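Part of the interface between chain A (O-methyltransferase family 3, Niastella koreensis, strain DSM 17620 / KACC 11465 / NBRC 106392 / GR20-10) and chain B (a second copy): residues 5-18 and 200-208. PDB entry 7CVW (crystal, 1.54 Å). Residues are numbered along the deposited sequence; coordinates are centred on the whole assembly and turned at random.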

# COMPACT_ATOMS: atom_id res chain seq x y z
N ILE A 5 15.36 -8.17 13.01
CA ILE A 5 15.58 -7.96 11.54
C ILE A 5 14.56 -6.93 11.06
O ILE A 5 14.94 -6.03 10.29
N PHE A 6 13.29 -7.06 11.46
CA PHE A 6 12.25 -6.13 10.96
C PHE A 6 12.54 -4.69 11.41
O PHE A 6 12.35 -3.74 10.63
N GLU A 7 13.01 -4.52 12.64
CA GLU A 7 13.39 -3.18 13.15
C GLU A 7 14.59 -2.67 12.35
O GLU A 7 14.57 -1.52 11.91
N SER A 8 15.62 -3.49 12.16
CA SER A 8 16.84 -3.06 11.43
C SER A 8 16.46 -2.64 10.01
O SER A 8 16.94 -1.61 9.51
N VAL A 9 15.62 -3.44 9.35
CA VAL A 9 15.19 -3.11 7.97
C VAL A 9 14.35 -1.82 7.98
O VAL A 9 14.50 -1.00 7.05
N ASP A 10 13.49 -1.64 8.98
CA ASP A 10 12.68 -0.40 9.05
C ASP A 10 13.62 0.81 9.14
O ASP A 10 13.37 1.80 8.47
N HIS A 11 14.70 0.73 9.92
CA HIS A 11 15.67 1.85 10.07
C HIS A 11 16.38 2.12 8.74
O HIS A 11 16.56 3.27 8.38
N TYR A 12 16.78 1.06 8.04
CA TYR A 12 17.37 1.15 6.69
C TYR A 12 16.42 1.92 5.75
O TYR A 12 16.84 2.82 5.05
N ILE A 13 15.14 1.56 5.74
CA ILE A 13 14.12 2.21 4.88
C ILE A 13 13.91 3.67 5.30
O ILE A 13 13.83 4.51 4.42
N SER A 14 13.79 3.96 6.59
CA SER A 14 13.51 5.35 7.05
C SER A 14 14.74 6.23 6.81
O SER A 14 14.54 7.40 6.45
N ASP A 15 15.94 5.66 6.87
CA ASP A 15 17.17 6.41 6.53
C ASP A 15 17.10 6.85 5.06
O ASP A 15 17.52 7.96 4.74
N LEU A 16 16.58 6.00 4.18
CA LEU A 16 16.46 6.30 2.73
C LEU A 16 15.26 7.20 2.44
O LEU A 16 15.36 8.08 1.58
N LEU A 17 14.10 6.92 3.06
CA LEU A 17 12.80 7.38 2.54
C LEU A 17 11.83 7.79 3.65
O LEU A 17 10.67 8.02 3.35
N GLY A 18 12.29 7.93 4.90
CA GLY A 18 11.40 8.24 6.03
C GLY A 18 11.91 9.40 6.87
O GLY A 18 11.76 9.35 8.09
N ASP B 200 8.10 10.86 -4.87
CA ASP B 200 7.91 10.59 -3.43
C ASP B 200 7.79 9.07 -3.28
O ASP B 200 6.99 8.50 -4.03
N ALA B 201 8.52 8.44 -2.37
CA ALA B 201 8.58 6.96 -2.31
C ALA B 201 8.70 6.41 -0.88
O ALA B 201 9.12 7.12 0.05
N THR B 202 8.34 5.13 -0.74
CA THR B 202 8.61 4.33 0.47
C THR B 202 8.93 2.92 0.02
O THR B 202 8.79 2.62 -1.18
N ILE B 203 9.33 2.11 0.97
CA ILE B 203 9.44 0.65 0.81
C ILE B 203 8.50 0.05 1.85
O ILE B 203 8.59 0.39 3.05
N LEU B 204 7.63 -0.84 1.38
CA LEU B 204 6.75 -1.65 2.26
C LEU B 204 7.38 -3.01 2.50
O LEU B 204 7.54 -3.78 1.53
N GLN B 205 7.71 -3.32 3.74
CA GLN B 205 8.10 -4.69 4.11
C GLN B 205 6.87 -5.59 3.97
O GLN B 205 5.74 -5.15 4.28
N MET B 206 7.10 -6.79 3.47
CA MET B 206 6.00 -7.72 3.14
C MET B 206 6.32 -9.10 3.69
O MET B 206 7.44 -9.58 3.55
N VAL B 207 5.35 -9.68 4.37
CA VAL B 207 5.44 -11.06 4.88
C VAL B 207 4.17 -11.78 4.46
O VAL B 207 3.19 -11.10 4.09
N GLY B 208 4.19 -13.10 4.56
CA GLY B 208 3.02 -13.91 4.18
C GLY B 208 3.45 -15.29 3.70
O GLY B 208 4.39 -15.84 4.26

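A helix from chain A lies against a strand from chain B, and the two run almost exactly antiparallel, their directions 175° apart and their axes 8.3 Å apart at closest approach. The gap is not uniform. Measured CA to CA, Asp A10 stands 8.0 Å from Gln B205, Ile A13 stands 6.4 Å from Ile B203, and Leu A17 stands 5.6 Å from Thr B202. The contact is therefore a wedge, open at the Phe A6 end and tight at the Leu A17 end: Gln B205 spans the wide part, while Leu A17 and Ala B201 meet at the narrow end.

From the helix, Val A9, Ile A13 and Leu A17 point toward the strand, spaced four residues apart so that successive turns present one ridge. Leu A16 also points that way but stays outside contact range. Glu A7, Ser A8, His A11 and Ser A14 take the other side; there His A11 ND1 makes a weak hydrogen bond back to Glu A7 O at 3.2 Å. On the strand, Ile B203 and Gln B205 point toward the helix and Leu B204 between them away; Val B207, just past the strand, also points toward it.

The narrow end is filled by Leu A17, chi1 m and chi2 t. Its CD2 meets Ala B201 CB at 4.0 Å. Its CD1 lies over the strand backbone, 3.9 Å from Thr B202 CA, and reaches Ile B203 CG1 at 4.0 Å. Leu A17 CB also sits 3.6 Å from Ala B201 O, so the strand's backbone itself forms part of the hollow.

Next along the ridge, Ile A13 (m, t) meets Ile B203, which has the same rotamer. Ile A13 CD1 rests 3.8 Å from Ile B203 CG2 and 3.7 Å from Ile B203 O, and it also touches Gln B205 CG at 3.8 Å. One methyl thus fills the notch between two inward-pointing strand residues. Ile B203 N is buried by the contact with no partner in the model.

Gln B205 (m, t) has the largest area covered of any residue here. It extends across the wide end of the wedge, its side chain filling space among Phe A6, Val A9, Asp A10 and Ile A13; Val A9, chi1 t, lies against its end. The terminal amide is probably turned over in the model, so its polar pairings are best left open. Beyond it, Phe A6, chi1 m, sets CE1 4.3 Å from Val B207 CG1, closing the apolar row with a looser touch.

At the narrow end, water 1 bridges the chains. It donates a weak hydrogen bond to Leu A17 O at 3.0 Å and shares a 2.6 Å hydrogen bond with Thr B202 OG1, whose side chain is in the t rotamer. The rule of the contact is a helical ridge set over alternating strand residues, with the glutamine across the wide end, a leucine in the narrow one, and a water linking the chains where the backbones come nearest.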

# COMPACT_ATOMS: atom_id res chain seq x y z
CB ILE A 5 15.52 -9.23 10.67
CG1 ILE A 5 16.01 -8.98 9.24
CG2 ILE A 5 14.12 -9.83 10.64
CD1 ILE A 5 17.42 -8.50 9.11
CB PHE A 6 10.84 -6.56 11.37
CG PHE A 6 10.54 -7.98 10.99
CD1 PHE A 6 10.63 -8.41 9.67
CD2 PHE A 6 10.18 -8.89 11.96
CE1 PHE A 6 10.36 -9.72 9.34
CE2 PHE A 6 9.94 -10.22 11.63
CZ PHE A 6 9.99 -10.62 10.32
CB GLU A 7 13.72 -3.26 14.63
CG GLU A 7 12.57 -3.74 15.48
CD GLU A 7 12.93 -3.95 16.95
OE1 GLU A 7 14.11 -3.70 17.29
OE2 GLU A 7 12.02 -4.37 17.74
CB SER A 8 17.87 -4.13 11.42
OG SER A 8 18.29 -4.38 12.75
CB VAL A 9 14.47 -4.29 7.28
CG1 VAL A 9 13.76 -3.85 6.02
CG2 VAL A 9 15.47 -5.39 6.98
CB ASP A 10 11.66 -0.43 10.20
CG ASP A 10 10.24 0.03 9.82
OD1 ASP A 10 9.90 0.01 8.62
OD2 ASP A 10 9.48 0.33 10.73
CB HIS A 11 16.68 1.55 11.18
CG HIS A 11 16.20 1.85 12.56
ND1 HIS A 11 15.00 1.41 13.06
CD2 HIS A 11 16.81 2.51 13.57
CE1 HIS A 11 14.87 1.79 14.32
NE2 HIS A 11 15.97 2.47 14.65
CB TYR A 12 17.67 -0.26 6.19
CG TYR A 12 17.98 -0.37 4.73
CD1 TYR A 12 19.27 -0.22 4.24
CD2 TYR A 12 17.01 -0.79 3.85
CE1 TYR A 12 19.56 -0.43 2.90
CE2 TYR A 12 17.27 -0.97 2.50
CZ TYR A 12 18.55 -0.81 2.03
OH TYR A 12 18.81 -1.01 0.70
CB ILE A 13 12.79 1.43 4.89
CG1 ILE A 13 12.96 0.05 4.26
CG2 ILE A 13 11.72 2.24 4.19
CD1 ILE A 13 11.79 -0.87 4.54
CB SER A 14 13.00 5.41 8.48
OG SER A 14 13.87 4.79 9.41
CB ASP A 15 18.42 5.59 6.84
CG ASP A 15 18.80 5.58 8.30
OD1 ASP A 15 18.17 6.30 9.09
OD2 ASP A 15 19.72 4.82 8.65
CB LEU A 16 16.34 4.99 1.96
CG LEU A 16 17.60 4.14 1.85
CD1 LEU A 16 17.25 2.76 1.31
CD2 LEU A 16 18.64 4.81 0.96
CB LEU A 17 12.21 6.25 1.69
CG LEU A 17 12.93 5.97 0.38
CD1 LEU A 17 12.39 4.70 -0.25
CD2 LEU A 17 12.77 7.13 -0.58
CB ASP B 200 6.66 11.28 -2.90
CG ASP B 200 6.72 12.78 -3.09
OD1 ASP B 200 7.71 13.36 -2.64
OD2 ASP B 200 5.80 13.32 -3.76
CB ALA B 201 9.75 6.49 -3.14
CB THR B 202 7.43 4.38 1.45
OG1 THR B 202 7.86 3.91 2.73
CG2 THR B 202 6.25 3.57 0.96
CB ILE B 203 10.90 0.15 0.89
CG1 ILE B 203 11.74 0.75 -0.24
CG2 ILE B 203 10.92 -1.37 0.88
CD1 ILE B 203 13.24 0.60 -0.06
CB LEU B 204 5.38 -1.88 1.59
CG LEU B 204 4.48 -0.67 1.47
CD1 LEU B 204 3.29 -1.05 0.59
CD2 LEU B 204 4.01 -0.22 2.85
CB GLN B 205 8.66 -4.78 5.52
CG GLN B 205 9.85 -3.85 5.78
CD GLN B 205 10.47 -4.10 7.14
OE1 GLN B 205 10.64 -3.19 7.97
NE2 GLN B 205 10.91 -5.31 7.34
CB MET B 206 5.78 -7.79 1.64
CG MET B 206 5.33 -6.46 1.07
SD MET B 206 4.45 -6.66 -0.47
CE MET B 206 3.85 -4.98 -0.64
CB VAL B 207 5.64 -11.07 6.40
CG1 VAL B 207 7.00 -10.53 6.80
CG2 VAL B 207 4.53 -10.33 7.13
O HOH W 1 9.32 5.52 4.19